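L-glyceraldehyde 3-phosphate reductase (Clostridium beijerinckii, PDB 6HG6) probably reduces aldehydes such as furfural and methylglyoxal with NADPH as hydride donor, as an aldo-keto reductase built on a TIM barrel. Local coordinates at residues N44-C49 with R82-T87; T96-K101 with L117-Q122; E148-L153 with A179-E184; T174-A179 with K209-E214; N268-N273 with L322-E327. All coordinates share one frame; numbering follows the deposited sequence. Where two conformers were deposited one is given.

Contact 1: N44-C49 with R82-T87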
# COMPACT_ATOMS: atom_id res chain seq x y z
N ASN A 44 17.51 -0.24 -12.46
CA ASN A 44 16.57 0.80 -11.98
C ASN A 44 15.75 0.25 -10.81
O ASN A 44 15.55 0.98 -9.85
CB ASN A 44 15.62 1.33 -13.05
CG ASN A 44 14.90 2.58 -12.58
OD1 ASN A 44 15.52 3.61 -12.28
ND2 ASN A 44 13.59 2.51 -12.47
N MET A 45 15.26 -1.00 -10.89
CA MET A 45 14.44 -1.58 -9.79
C MET A 45 15.27 -1.62 -8.52
O MET A 45 14.73 -1.28 -7.46
CB MET A 45 14.00 -3.01 -10.11
CG MET A 45 13.07 -3.06 -11.29
SD MET A 45 12.47 -4.76 -11.53
CE MET A 45 13.57 -5.34 -12.81
N LYS A 46 16.52 -2.09 -8.61
CA LYS A 46 17.43 -2.13 -7.43
C LYS A 46 17.57 -0.74 -6.86
O LYS A 46 17.41 -0.60 -5.64
CB LYS A 46 18.83 -2.63 -7.77
CG LYS A 46 18.98 -4.14 -7.79
CD LYS A 46 20.24 -4.60 -8.46
CE LYS A 46 21.49 -3.91 -7.99
NZ LYS A 46 22.63 -4.16 -8.91
N GLU A 47 17.86 0.26 -7.69
CA GLU A 47 18.08 1.64 -7.22
C GLU A 47 16.82 2.17 -6.57
O GLU A 47 16.94 2.91 -5.57
CB GLU A 47 18.58 2.55 -8.35
CG GLU A 47 19.99 2.22 -8.73
CD GLU A 47 20.99 2.31 -7.58
OE1 GLU A 47 20.91 3.31 -6.82
OE2 GLU A 47 21.84 1.38 -7.43
N LEU A 48 15.65 1.80 -7.06
CA LEU A 48 14.39 2.29 -6.44
C LEU A 48 14.27 1.70 -5.03
O LEU A 48 13.96 2.46 -4.09
CB LEU A 48 13.16 1.92 -7.28
CG LEU A 48 12.97 2.71 -8.56
CD1 LEU A 48 11.78 2.15 -9.35
CD2 LEU A 48 12.76 4.16 -8.24
N CYS A 49 14.54 0.42 -4.89
CA CYS A 49 14.45 -0.27 -3.57
C CYS A 49 15.48 0.31 -2.61
O CYS A 49 15.12 0.57 -1.48
CB CYS A 49 14.62 -1.77 -3.72
SG CYS A 49 13.17 -2.51 -4.53
N ARG A 82 17.89 -11.62 -2.83
CA ARG A 82 19.01 -12.58 -2.91
C ARG A 82 20.32 -11.80 -3.09
O ARG A 82 21.33 -12.18 -2.47
CB ARG A 82 18.70 -13.54 -4.06
CG ARG A 82 19.73 -14.59 -4.41
CD ARG A 82 19.10 -15.73 -5.22
NE ARG A 82 18.13 -15.34 -6.26
CZ ARG A 82 16.78 -15.46 -6.19
NH1 ARG A 82 16.03 -15.03 -7.19
NH2 ARG A 82 16.15 -15.97 -5.13
N ASP A 83 20.35 -10.80 -3.95
CA ASP A 83 21.61 -10.14 -4.34
C ASP A 83 22.06 -9.11 -3.31
O ASP A 83 23.27 -8.92 -3.18
CB ASP A 83 21.43 -9.44 -5.68
CG ASP A 83 21.33 -10.37 -6.88
OD1 ASP A 83 21.45 -11.62 -6.67
OD2 ASP A 83 21.14 -9.83 -8.04
N ASP A 84 21.14 -8.44 -2.62
CA ASP A 84 21.54 -7.28 -1.80
C ASP A 84 20.69 -7.07 -0.55
O ASP A 84 21.25 -6.58 0.43
CB ASP A 84 21.45 -6.01 -2.63
CG ASP A 84 22.57 -5.89 -3.66
OD1 ASP A 84 23.76 -5.58 -3.23
OD2 ASP A 84 22.28 -6.14 -4.88
N LEU A 85 19.38 -7.26 -0.61
CA LEU A 85 18.53 -6.82 0.53
C LEU A 85 18.28 -7.92 1.56
O LEU A 85 17.81 -7.53 2.65
CB LEU A 85 17.18 -6.34 0.01
CG LEU A 85 17.08 -4.92 -0.50
CD1 LEU A 85 15.60 -4.60 -0.69
CD2 LEU A 85 17.74 -3.93 0.45
N ALA A 86 18.55 -9.20 1.26
CA ALA A 86 18.29 -10.31 2.21
C ALA A 86 19.01 -10.02 3.54
O ALA A 86 18.48 -10.41 4.59
CB ALA A 86 18.73 -11.65 1.64
N THR A 87 20.16 -9.36 3.49
CA THR A 87 20.95 -8.92 4.66
C THR A 87 20.05 -8.17 5.65
O THR A 87 20.27 -8.20 6.90
CB THR A 87 22.04 -7.96 4.15
OG1 THR A 87 22.81 -8.71 3.20
CG2 THR A 87 22.92 -7.39 5.23

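Contact 2: T96-K101 with L117-Q122. With EDO (1,2-ethanediol), chain J.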
# COMPACT_ATOMS: atom_id res chain seq x y z
N THR A 96 2.42 -9.79 0.52
CA THR A 96 1.86 -10.21 -0.79
C THR A 96 0.37 -10.46 -0.57
O THR A 96 -0.14 -10.28 0.56
CB THR A 96 2.62 -11.37 -1.43
OG1 THR A 96 2.16 -11.36 -2.80
CG2 THR A 96 2.35 -12.69 -0.74
N LYS A 97 -0.32 -10.81 -1.64
CA LYS A 97 -1.78 -10.90 -1.66
C LYS A 97 -2.20 -11.95 -2.68
O LYS A 97 -1.44 -12.25 -3.60
CB LYS A 97 -2.41 -9.55 -2.07
CG LYS A 97 -1.69 -8.32 -1.56
CD LYS A 97 -2.50 -7.04 -1.82
CE LYS A 97 -1.81 -5.77 -1.37
NZ LYS A 97 -0.72 -5.43 -2.31
N ALA A 98 -3.41 -12.44 -2.49
CA ALA A 98 -4.13 -13.31 -3.43
C ALA A 98 -5.60 -12.90 -3.38
O ALA A 98 -6.13 -12.61 -2.26
CB ALA A 98 -3.93 -14.75 -3.03
N GLY A 99 -6.24 -12.83 -4.53
CA GLY A 99 -7.68 -12.52 -4.58
C GLY A 99 -8.14 -11.96 -5.91
O GLY A 99 -9.36 -12.04 -6.20
N TYR A 100 -7.22 -11.41 -6.70
CA TYR A 100 -7.46 -11.01 -8.10
C TYR A 100 -6.94 -12.12 -9.01
O TYR A 100 -6.44 -13.15 -8.52
CB TYR A 100 -6.84 -9.64 -8.44
CG TYR A 100 -7.68 -8.45 -8.00
CD1 TYR A 100 -8.82 -8.10 -8.68
CD2 TYR A 100 -7.34 -7.70 -6.89
CE1 TYR A 100 -9.58 -6.98 -8.33
CE2 TYR A 100 -8.09 -6.60 -6.49
CZ TYR A 100 -9.23 -6.27 -7.20
OH TYR A 100 -9.98 -5.19 -6.81
N LYS A 101 -7.05 -11.91 -10.31
CA LYS A 101 -6.74 -12.99 -11.27
C LYS A 101 -5.22 -13.15 -11.34
O LYS A 101 -4.50 -12.15 -11.58
CB LYS A 101 -7.30 -12.74 -12.65
CG LYS A 101 -7.07 -13.92 -13.58
CD LYS A 101 -7.74 -13.72 -14.88
CE LYS A 101 -7.53 -14.90 -15.78
NZ LYS A 101 -8.40 -14.76 -16.95
N LEU A 117 -4.12 -20.42 -0.72
CA LEU A 117 -2.95 -21.13 -0.20
C LEU A 117 -2.01 -21.53 -1.33
O LEU A 117 -0.81 -21.47 -1.10
CB LEU A 117 -3.40 -22.31 0.66
CG LEU A 117 -4.19 -21.91 1.92
CD1 LEU A 117 -4.56 -23.17 2.68
CD2 LEU A 117 -3.34 -21.02 2.77
N ALA A 118 -2.49 -22.01 -2.46
CA ALA A 118 -1.61 -22.33 -3.61
C ALA A 118 -0.85 -21.07 -4.03
O ALA A 118 0.35 -21.14 -4.30
CB ALA A 118 -2.40 -22.92 -4.76
N SER A 119 -1.51 -19.93 -4.07
CA SER A 119 -0.88 -18.66 -4.46
C SER A 119 0.21 -18.27 -3.47
O SER A 119 1.30 -17.89 -3.88
CB SER A 119 -1.87 -17.55 -4.55
OG SER A 119 -1.17 -16.41 -5.03
N LEU A 120 -0.05 -18.38 -2.18
CA LEU A 120 0.98 -18.01 -1.18
C LEU A 120 2.23 -18.85 -1.39
O LEU A 120 3.28 -18.33 -1.30
CB LEU A 120 0.44 -18.18 0.23
CG LEU A 120 1.44 -17.88 1.34
CD1 LEU A 120 1.98 -16.48 1.30
CD2 LEU A 120 0.79 -18.19 2.67
N ASP A 121 2.10 -20.15 -1.62
CA ASP A 121 3.28 -20.98 -1.86
C ASP A 121 4.05 -20.48 -3.09
O ASP A 121 5.31 -20.46 -3.07
CB ASP A 121 2.85 -22.44 -2.02
CG ASP A 121 2.48 -23.15 -0.74
OD1 ASP A 121 2.72 -22.55 0.33
OD2 ASP A 121 1.92 -24.32 -0.84
N GLN A 122 3.33 -20.15 -4.15
CA GLN A 122 4.00 -19.62 -5.37
C GLN A 122 4.73 -18.32 -5.03
O GLN A 122 5.89 -18.18 -5.49
CB GLN A 122 3.04 -19.31 -6.50
CG GLN A 122 2.37 -20.50 -7.16
CD GLN A 122 1.50 -20.06 -8.32
OE1 GLN A 122 1.46 -18.87 -8.75
NE2 GLN A 122 0.83 -21.04 -8.94
C1 EDO J . 0.05 -25.18 1.06
O1 EDO J . 1.37 -25.66 1.33
C2 EDO J . -0.92 -25.52 2.11
O2 EDO J . -1.44 -26.84 1.98
O HOH W 1 0.06 -14.85 -3.25

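Contact 3: E148-L153 with A179-E184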
# COMPACT_ATOMS: atom_id res chain seq x y z
N GLU A 148 -14.31 -19.06 4.77
CA GLU A 148 -13.34 -19.84 3.98
C GLU A 148 -12.12 -18.99 3.67
O GLU A 148 -11.00 -19.49 3.84
CB GLU A 148 -13.96 -20.46 2.73
CG GLU A 148 -12.92 -21.20 1.90
CD GLU A 148 -13.49 -21.98 0.70
OE1 GLU A 148 -14.72 -22.27 0.67
OE2 GLU A 148 -12.69 -22.31 -0.19
N SER A 149 -12.30 -17.77 3.17
CA SER A 149 -11.18 -16.88 2.80
C SER A 149 -10.37 -16.51 4.06
O SER A 149 -9.14 -16.54 4.03
CB SER A 149 -11.67 -15.65 2.07
OG SER A 149 -12.51 -16.00 0.99
N MET A 150 -11.06 -16.23 5.15
CA MET A 150 -10.38 -15.81 6.40
C MET A 150 -9.66 -17.03 7.02
O MET A 150 -8.52 -16.86 7.49
CB MET A 150 -11.37 -15.18 7.38
CG MET A 150 -11.95 -13.84 6.89
SD MET A 150 -10.73 -12.59 6.37
CE MET A 150 -10.62 -12.86 4.60
N MET A 151 -10.24 -18.21 6.96
CA MET A 151 -9.56 -19.43 7.48
C MET A 151 -8.31 -19.71 6.65
O MET A 151 -7.34 -20.25 7.20
CB MET A 151 -10.51 -20.63 7.51
CG MET A 151 -11.49 -20.54 8.65
SD MET A 151 -12.60 -21.98 8.76
CE MET A 151 -11.31 -23.18 9.08
N ALA A 152 -8.30 -19.35 5.36
CA ALA A 152 -7.12 -19.50 4.50
C ALA A 152 -6.02 -18.56 5.01
O ALA A 152 -4.86 -19.00 5.11
CB ALA A 152 -7.48 -19.25 3.04
N LEU A 153 -6.34 -17.30 5.34
CA LEU A 153 -5.32 -16.38 5.90
C LEU A 153 -4.81 -16.97 7.22
O LEU A 153 -3.60 -16.93 7.51
CB LEU A 153 -5.92 -15.00 6.11
CG LEU A 153 -6.41 -14.25 4.88
CD1 LEU A 153 -6.80 -12.84 5.23
CD2 LEU A 153 -5.35 -14.23 3.82
N ALA A 179 -12.98 -9.16 10.81
CA ALA A 179 -12.32 -8.95 12.11
C ALA A 179 -12.90 -9.95 13.13
O ALA A 179 -12.12 -10.51 13.94
CB ALA A 179 -12.51 -7.54 12.60
N ALA A 180 -14.22 -10.16 13.11
CA ALA A 180 -14.87 -11.08 14.07
C ALA A 180 -14.37 -12.51 13.83
O ALA A 180 -14.13 -13.27 14.81
CB ALA A 180 -16.37 -10.99 13.98
N ILE A 181 -14.26 -12.92 12.56
CA ILE A 181 -13.82 -14.30 12.24
C ILE A 181 -12.37 -14.46 12.63
O ILE A 181 -12.06 -15.48 13.23
CB ILE A 181 -14.07 -14.63 10.77
CG1 ILE A 181 -15.58 -14.70 10.52
CG2 ILE A 181 -13.33 -15.90 10.37
CD1 ILE A 181 -15.94 -14.48 9.06
N LEU A 182 -11.50 -13.51 12.28
CA LEU A 182 -10.05 -13.65 12.58
C LEU A 182 -9.82 -13.59 14.09
O LEU A 182 -8.91 -14.28 14.59
CB LEU A 182 -9.27 -12.65 11.74
CG LEU A 182 -9.30 -12.98 10.25
CD1 LEU A 182 -8.77 -11.83 9.45
CD2 LEU A 182 -8.51 -14.28 9.97
N ASN A 183 -10.64 -12.84 14.82
CA ASN A 183 -10.60 -12.83 16.31
C ASN A 183 -10.92 -14.23 16.85
O ASN A 183 -10.16 -14.71 17.73
CB ASN A 183 -11.55 -11.80 16.91
CG ASN A 183 -10.89 -10.45 17.11
OD1 ASN A 183 -9.70 -10.40 17.37
ND2 ASN A 183 -11.66 -9.38 16.97
N GLU A 184 -11.99 -14.87 16.37
CA GLU A 184 -12.43 -16.22 16.82
C GLU A 184 -11.35 -17.26 16.43
O GLU A 184 -11.16 -18.22 17.20
CB GLU A 184 -13.84 -16.51 16.29
CG GLU A 184 -14.46 -17.82 16.76
CD GLU A 184 -15.98 -17.91 16.60
OE1 GLU A 184 -16.66 -16.85 16.67
OE2 GLU A 184 -16.50 -19.05 16.43

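Contact 4: T174-A179 with K209-E214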
# COMPACT_ATOMS: atom_id res chain seq x y z
N THR A 174 -18.08 -5.47 5.84
CA THR A 174 -17.39 -6.75 5.60
C THR A 174 -16.08 -6.80 6.41
O THR A 174 -15.72 -7.92 6.87
CB THR A 174 -17.22 -7.05 4.11
OG1 THR A 174 -18.44 -6.76 3.44
CG2 THR A 174 -16.84 -8.50 3.92
N MET A 175 -15.40 -5.68 6.58
CA MET A 175 -14.20 -5.62 7.43
C MET A 175 -14.58 -6.07 8.84
O MET A 175 -13.74 -6.75 9.47
CB MET A 175 -13.59 -4.22 7.53
CG MET A 175 -12.22 -4.22 8.14
SD MET A 175 -12.01 -2.90 9.37
CE MET A 175 -12.93 -3.53 10.77
N GLU A 176 -15.72 -5.59 9.37
CA GLU A 176 -16.21 -5.95 10.73
C GLU A 176 -16.39 -7.47 10.82
O GLU A 176 -15.98 -8.07 11.82
CB GLU A 176 -17.52 -5.25 11.06
CG GLU A 176 -17.29 -3.79 11.43
CD GLU A 176 -18.55 -2.95 11.61
OE1 GLU A 176 -18.40 -1.78 11.91
OE2 GLU A 176 -19.68 -3.46 11.41
N LYS A 177 -17.01 -8.05 9.82
CA LYS A 177 -17.24 -9.52 9.81
C LYS A 177 -15.90 -10.25 9.78
O LYS A 177 -15.76 -11.24 10.51
CB LYS A 177 -18.14 -9.87 8.63
CG LYS A 177 -19.54 -9.33 8.78
CD LYS A 177 -20.43 -9.73 7.65
CE LYS A 177 -21.77 -9.06 7.78
NZ LYS A 177 -22.58 -9.37 6.59
N ALA A 178 -14.96 -9.80 8.95
CA ALA A 178 -13.64 -10.42 8.82
C ALA A 178 -12.93 -10.33 10.18
O ALA A 178 -12.35 -11.36 10.61
CB ALA A 178 -12.83 -9.73 7.75
N ALA A 179 -12.98 -9.16 10.81
CA ALA A 179 -12.32 -8.95 12.11
C ALA A 179 -12.90 -9.95 13.13
O ALA A 179 -12.12 -10.51 13.94
CB ALA A 179 -12.51 -7.54 12.60
N LYS A 209 -13.08 3.46 6.67
CA LYS A 209 -12.18 4.31 7.49
C LYS A 209 -12.65 4.33 8.95
O LYS A 209 -11.78 4.12 9.84
CB LYS A 209 -12.07 5.70 6.90
CG LYS A 209 -10.91 6.53 7.40
CD LYS A 209 -10.88 7.88 6.68
CE LYS A 209 -9.81 8.80 7.21
NZ LYS A 209 -9.96 10.20 6.78
N ARG A 210 -13.94 4.47 9.19
CA ARG A 210 -14.52 4.49 10.55
C ARG A 210 -14.43 3.09 11.19
O ARG A 210 -14.12 3.05 12.38
CB ARG A 210 -15.95 5.00 10.50
CG ARG A 210 -16.71 4.93 11.82
CD ARG A 210 -18.07 5.56 11.60
NE ARG A 210 -19.14 5.18 12.53
CZ ARG A 210 -19.80 5.98 13.39
NH1 ARG A 210 -19.53 7.27 13.52
NH2 ARG A 210 -20.77 5.46 14.13
N ALA A 211 -14.75 2.01 10.48
CA ALA A 211 -14.72 0.64 11.05
C ALA A 211 -13.28 0.30 11.44
O ALA A 211 -13.09 -0.29 12.49
CB ALA A 211 -15.28 -0.38 10.09
N ALA A 212 -12.28 0.66 10.62
CA ALA A 212 -10.86 0.35 10.90
C ALA A 212 -10.49 1.05 12.21
O ALA A 212 -10.00 0.38 13.13
CB ALA A 212 -9.97 0.75 9.77
N LYS A 213 -10.78 2.34 12.32
CA LYS A 213 -10.48 3.10 13.55
C LYS A 213 -11.20 2.46 14.74
O LYS A 213 -10.56 2.24 15.76
CB LYS A 213 -10.90 4.57 13.38
CG LYS A 213 -10.64 5.40 14.62
CD LYS A 213 -10.90 6.87 14.46
CE LYS A 213 -10.40 7.64 15.67
NZ LYS A 213 -10.76 9.07 15.58
N GLU A 214 -12.51 2.19 14.65
CA GLU A 214 -13.30 1.70 15.79
C GLU A 214 -12.82 0.29 16.19
O GLU A 214 -13.08 -0.06 17.33
CB GLU A 214 -14.79 1.72 15.49
CG GLU A 214 -15.36 3.14 15.45
CD GLU A 214 -16.85 3.31 15.18
OE1 GLU A 214 -17.39 4.43 15.39
OE2 GLU A 214 -17.46 2.32 14.75
O HOH W 2 -17.84 1.37 12.34

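Contact 5: N268-N273 with L322-E327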
# COMPACT_ATOMS: atom_id res chain seq x y z
N ASN A 268 -3.55 22.68 -6.70
CA ASN A 268 -2.10 22.95 -6.82
C ASN A 268 -1.80 24.32 -6.19
O ASN A 268 -0.68 24.49 -5.68
CB ASN A 268 -1.65 22.91 -8.28
CG ASN A 268 -0.17 23.13 -8.41
OD1 ASN A 268 0.62 22.35 -7.90
ND2 ASN A 268 0.21 24.19 -9.10
N ASN A 269 -2.75 25.26 -6.26
CA ASN A 269 -2.58 26.60 -5.61
C ASN A 269 -2.53 26.42 -4.09
O ASN A 269 -1.71 27.16 -3.41
CB ASN A 269 -3.64 27.60 -6.07
CG ASN A 269 -3.36 28.11 -7.47
OD1 ASN A 269 -1.98 28.12 -7.91
ND2 ASN A 269 -4.68 28.67 -8.17
N ILE A 270 -3.37 25.53 -3.54
CA ILE A 270 -3.35 25.25 -2.08
C ILE A 270 -1.98 24.63 -1.72
O ILE A 270 -1.35 25.03 -0.67
CB ILE A 270 -4.54 24.37 -1.68
CG1 ILE A 270 -5.85 25.08 -1.99
CG2 ILE A 270 -4.43 23.98 -0.22
CD1 ILE A 270 -7.06 24.22 -1.88
N ALA A 271 -1.48 23.73 -2.59
CA ALA A 271 -0.17 23.08 -2.37
C ALA A 271 0.95 24.13 -2.40
O ALA A 271 1.75 24.16 -1.46
CB ALA A 271 0.03 21.96 -3.37
N LEU A 272 0.98 25.01 -3.40
CA LEU A 272 2.06 26.02 -3.53
C LEU A 272 2.14 26.88 -2.22
O LEU A 272 3.35 27.05 -1.63
CB LEU A 272 1.85 26.95 -4.74
CG LEU A 272 2.03 26.34 -6.13
CD1 LEU A 272 1.82 27.38 -7.22
CD2 LEU A 272 3.40 25.71 -6.31
N ASN A 273 0.94 27.22 -1.67
CA ASN A 273 0.83 28.12 -0.48
C ASN A 273 1.41 27.41 0.75
O ASN A 273 1.84 28.11 1.67
CB ASN A 273 -0.61 28.57 -0.22
CG ASN A 273 -1.12 29.57 -1.23
OD1 ASN A 273 -0.36 30.36 -1.79
ND2 ASN A 273 -2.43 29.60 -1.41
N LEU A 322 -8.64 22.37 4.44
CA LEU A 322 -9.48 21.17 4.35
C LEU A 322 -10.84 21.48 3.72
O LEU A 322 -11.24 20.72 2.84
CB LEU A 322 -9.65 20.55 5.74
CG LEU A 322 -8.38 19.91 6.33
CD1 LEU A 322 -8.74 19.08 7.54
CD2 LEU A 322 -7.61 19.08 5.31
N MET A 323 -11.54 22.53 4.15
CA MET A 323 -12.88 22.81 3.57
C MET A 323 -12.71 23.22 2.10
O MET A 323 -13.67 22.94 1.28
CB MET A 323 -13.60 23.90 4.35
CG MET A 323 -13.16 25.25 3.95
SD MET A 323 -14.31 26.21 2.96
CE MET A 323 -15.38 24.97 2.24
N MET A 324 -11.54 23.82 1.73
CA MET A 324 -11.30 24.22 0.33
C MET A 324 -11.04 22.97 -0.52
O MET A 324 -11.58 22.84 -1.63
CB MET A 324 -10.11 25.16 0.22
CG MET A 324 -10.46 26.54 0.74
SD MET A 324 -8.74 27.48 0.78
CE MET A 324 -9.00 27.93 -1.16
N ILE A 325 -10.24 22.06 0.01
CA ILE A 325 -9.88 20.81 -0.71
C ILE A 325 -11.16 19.98 -0.94
O ILE A 325 -11.29 19.22 -1.95
CB ILE A 325 -8.82 20.01 0.05
CG1 ILE A 325 -7.47 20.72 -0.05
CG2 ILE A 325 -8.78 18.61 -0.50
CD1 ILE A 325 -6.43 20.17 0.90
N ASP A 326 -12.02 19.93 0.09
CA ASP A 326 -13.31 19.22 -0.02
C ASP A 326 -14.23 19.92 -1.04
O ASP A 326 -14.78 19.24 -1.94
CB ASP A 326 -14.02 19.14 1.32
CG ASP A 326 -13.41 18.09 2.23
OD1 ASP A 326 -12.47 17.30 1.77
OD2 ASP A 326 -13.90 18.02 3.39
N GLU A 327 -14.37 21.22 -0.97
CA GLU A 327 -15.31 21.89 -1.90
C GLU A 327 -14.81 21.71 -3.35
O GLU A 327 -15.70 21.52 -4.29
CB GLU A 327 -15.53 23.34 -1.45
CG GLU A 327 -16.71 23.99 -2.16
CD GLU A 327 -16.40 24.56 -3.52
OE1 GLU A 327 -17.37 25.05 -4.20
OE2 GLU A 327 -15.17 24.59 -3.88

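Contact 1: N44-C49 with R82-T87
Lys46 and Asp84 meet at about a right angle, the lysine chain passing close by the carboxylate without ending on it. Lys46 leaves its helix across the line to the other segment and turns at chi3 (49°), and this kink carries the far end of the chain toward Asp84. The methylene CE of Lys46 makes the nearest approach, 3.9 Å from Asp84 OD2, while Lys46 NZ stays 4.5 Å from the same oxygen, beyond salt-bridge range. Deeper in, Cys49 and Leu85 both point across the gap, and Cys49 CB rests on Leu85 CD1 at 4.3 Å. Ile80, on the same helix as Leu85, touches both Lys46 and Leu85, and Tyr3 from the N-terminal arm lies against Asp84 and Leu85. The contact joins helix 42-54 to the 82-85 part of helix 72-85, which includes a wider pi-type turn; these are successive outer helices of the barrel. Between them the interface is thin, with the nearest CA atoms 8.7 Å apart for Cys49 and Leu85. Its chemistry is layered: buried apolar atoms inside and, nearer solvent, opposite charges that probably attract through space.

Contact 2: T96-K101 with L117-Q122
A chi1 of -175° sets Ser119 OG opposite its own N and beside the carbonyl carbon, facing strand 93-98, and Leu120, with chi2 at 59°, swings CD1 round to the same side although its CB does not point there. Ser119 lies against the methyl of Ala98: both CB and OG of Ser119 are 3.8 Å from Ala98 CB. Two residues back, on the same face of the strand, Thr96 CG2 meets Leu120 CD1 at 4.3 Å. The polar link is indirect. A water donates to Lys97 O at 3.0 Å and is hydrogen-bonded to Ser119 OG at 2.7 Å, bridging a strand carbonyl and a helix hydroxyl 4.4 Å apart, Lys97 O to Ser119 OG. Asn64 ND2 also bonds Ser119 OG, and Glu74 takes the hydroxyl of Thr96. Side chains alternate along the strand, and Lys97 turns the other way, into the NADPH pocket, where its NZ forms a salt bridge with Asp61, consistent with the aldo-keto reductase active site. Segment 117-122, part of the crossover helix of the beta-alpha-beta unit 93-98, 113-127, 132-137, runs roughly antiparallel to 96-98 (149°), axes 8.2 Å apart; Phe135 of the last strand packs on Thr96 and Leu120.

Contact 3: E148-L153 with A179-E184
Where Leu182 meets Met150, a methyl rests on a backbone oxygen: Leu182 CD2 lies 3.6 Å from Met150 O in a plain van der Waals contact. Each helix keeps its own backbone bonded, most tightly in Asn183 N to Ala179 O at 2.9 Å, and the pairing across is apolar. Met150 is the central side chain. Its CB points at the other helix and touches Ile181 CG2 at 3.6 Å, after which the chain folds back at chi2 (-53°) and chi3 (94°), leading its end away from the segment while Met150 SD lies against Leu182 CD1 at 3.7 Å. Leu182 crosses Met150 at about a right angle, its two methyls reaching different parts of the same residue, CD1 the sulfur and CD2 the carbonyl and CB. The fit is close, the CA atoms of Met150 and Leu182 being only 6.6 Å apart. Helices 146-158 and 172-184 are thus packed side by side on the outside of the barrel. Beneath them lie strands 132-137 and 189-195: His137 touches Met150, and Phe189 touches Leu182. On the far flank, Ser149 and Ala152 turn to Ile116 of helix 113-127, so the row of outer helices continues.

Contact 4: T174-A179 with K209-E214
Met175 lays its thioether over the backbone of Ala211 and Ala212. Its CG is anti to the backbone N (chi1 -167°), and further bends at chi2 and chi3 turn the methyl along the neighbouring helix. Met175 CE thus comes 3.7 Å from Ala211 O and 4.0 Å from Ala211 CB, while Met175 SD sits 3.8 Å from Ala212 CA. The small alanines let the sulfur reach the helix backbone itself. Glu176 handles the outer edge: its extended chain runs past Ala211, with Glu176 OE1 3.9 Å from Ala211 CB. A water then donates to both carboxylates, to Glu176 OE1 at 3.2 Å and to Glu214 OE2 at 2.6 Å, tying together two acids. Within its own helix, Arg210 NE forms a salt bridge with Glu214 OE1, which sits above the guanidinium plane, so charge alone acts and no N-H points at it. Segments 174-179 and 209-214 run roughly parallel (28°) on neighbouring outer helices of the barrel, and Asn192 of strand 189-195 touches both Met175 and Ala212. The chemistry divides into a buried sulfur-and-methyl layer and a hydrated acidic rim, where the water and Arg210 probably ease the repulsion between the glutamates.

Contact 5: N268-N273 with L322-E327
Apolar contact carries the whole interface, and Ile270 supplies one side of it. Its CG1 is anti to the carbonyl carbon (chi1 -61°), and with chi2 at 169° the branch extends straight toward helix 319-329. The terminal methyl goes between two neighbouring residues there: Ile270 CD1 is 3.8 Å from Met324 CB and 4.0 Å from Ile325 CG1. Both partners slant across the isoleucine. Met324 points at the opposite helix and offers the root of its chain; Ile325 starts out to one flank but brings its ethyl branch round to the same methyl. The backbones stand 8.0 Å apart, Ile270 CA to Ile325 CA, and the Ile270 side chain bridges that distance. Polar links play their part beside this contact and not in it. Asp326 forms a salt bridge with Arg201, and Glu327 makes a long, weak ion pair with Arg266 of helix 258-273, a second, looser tie. As for the surroundings, helix 278-286 packs against both: its Met281 touches Ile270 and Ala271, and its Trp285 touches Ile325. Three helices therefore meet at this point, with the C-terminal helix 319-329 resting on the pair 258-273 and 278-286.

From the N terminus, contact 1 closes the first loop, pairing helices 42-54 and 72-85 around strand 59-61. Contact 2 follows in series, a short closure of strand 93-98 with the helix that leads to strand 132-137. Contacts 3 and 4 cross: 148-153 reaches forward to 179-184, while 174-179, on the same helix 172-184, reaches on to 209-214; the two contacts share Ala179, and three outer helices are chained together. Contact 2 joins this row through Leu117 packing on Ala152. Contact 5 closes last, across 48 intervening residues that include strand 294-297, and ties helix 258-273 to the C-terminal helix 319-329 on the opposite side of the chain's centre from contacts 2 and 3.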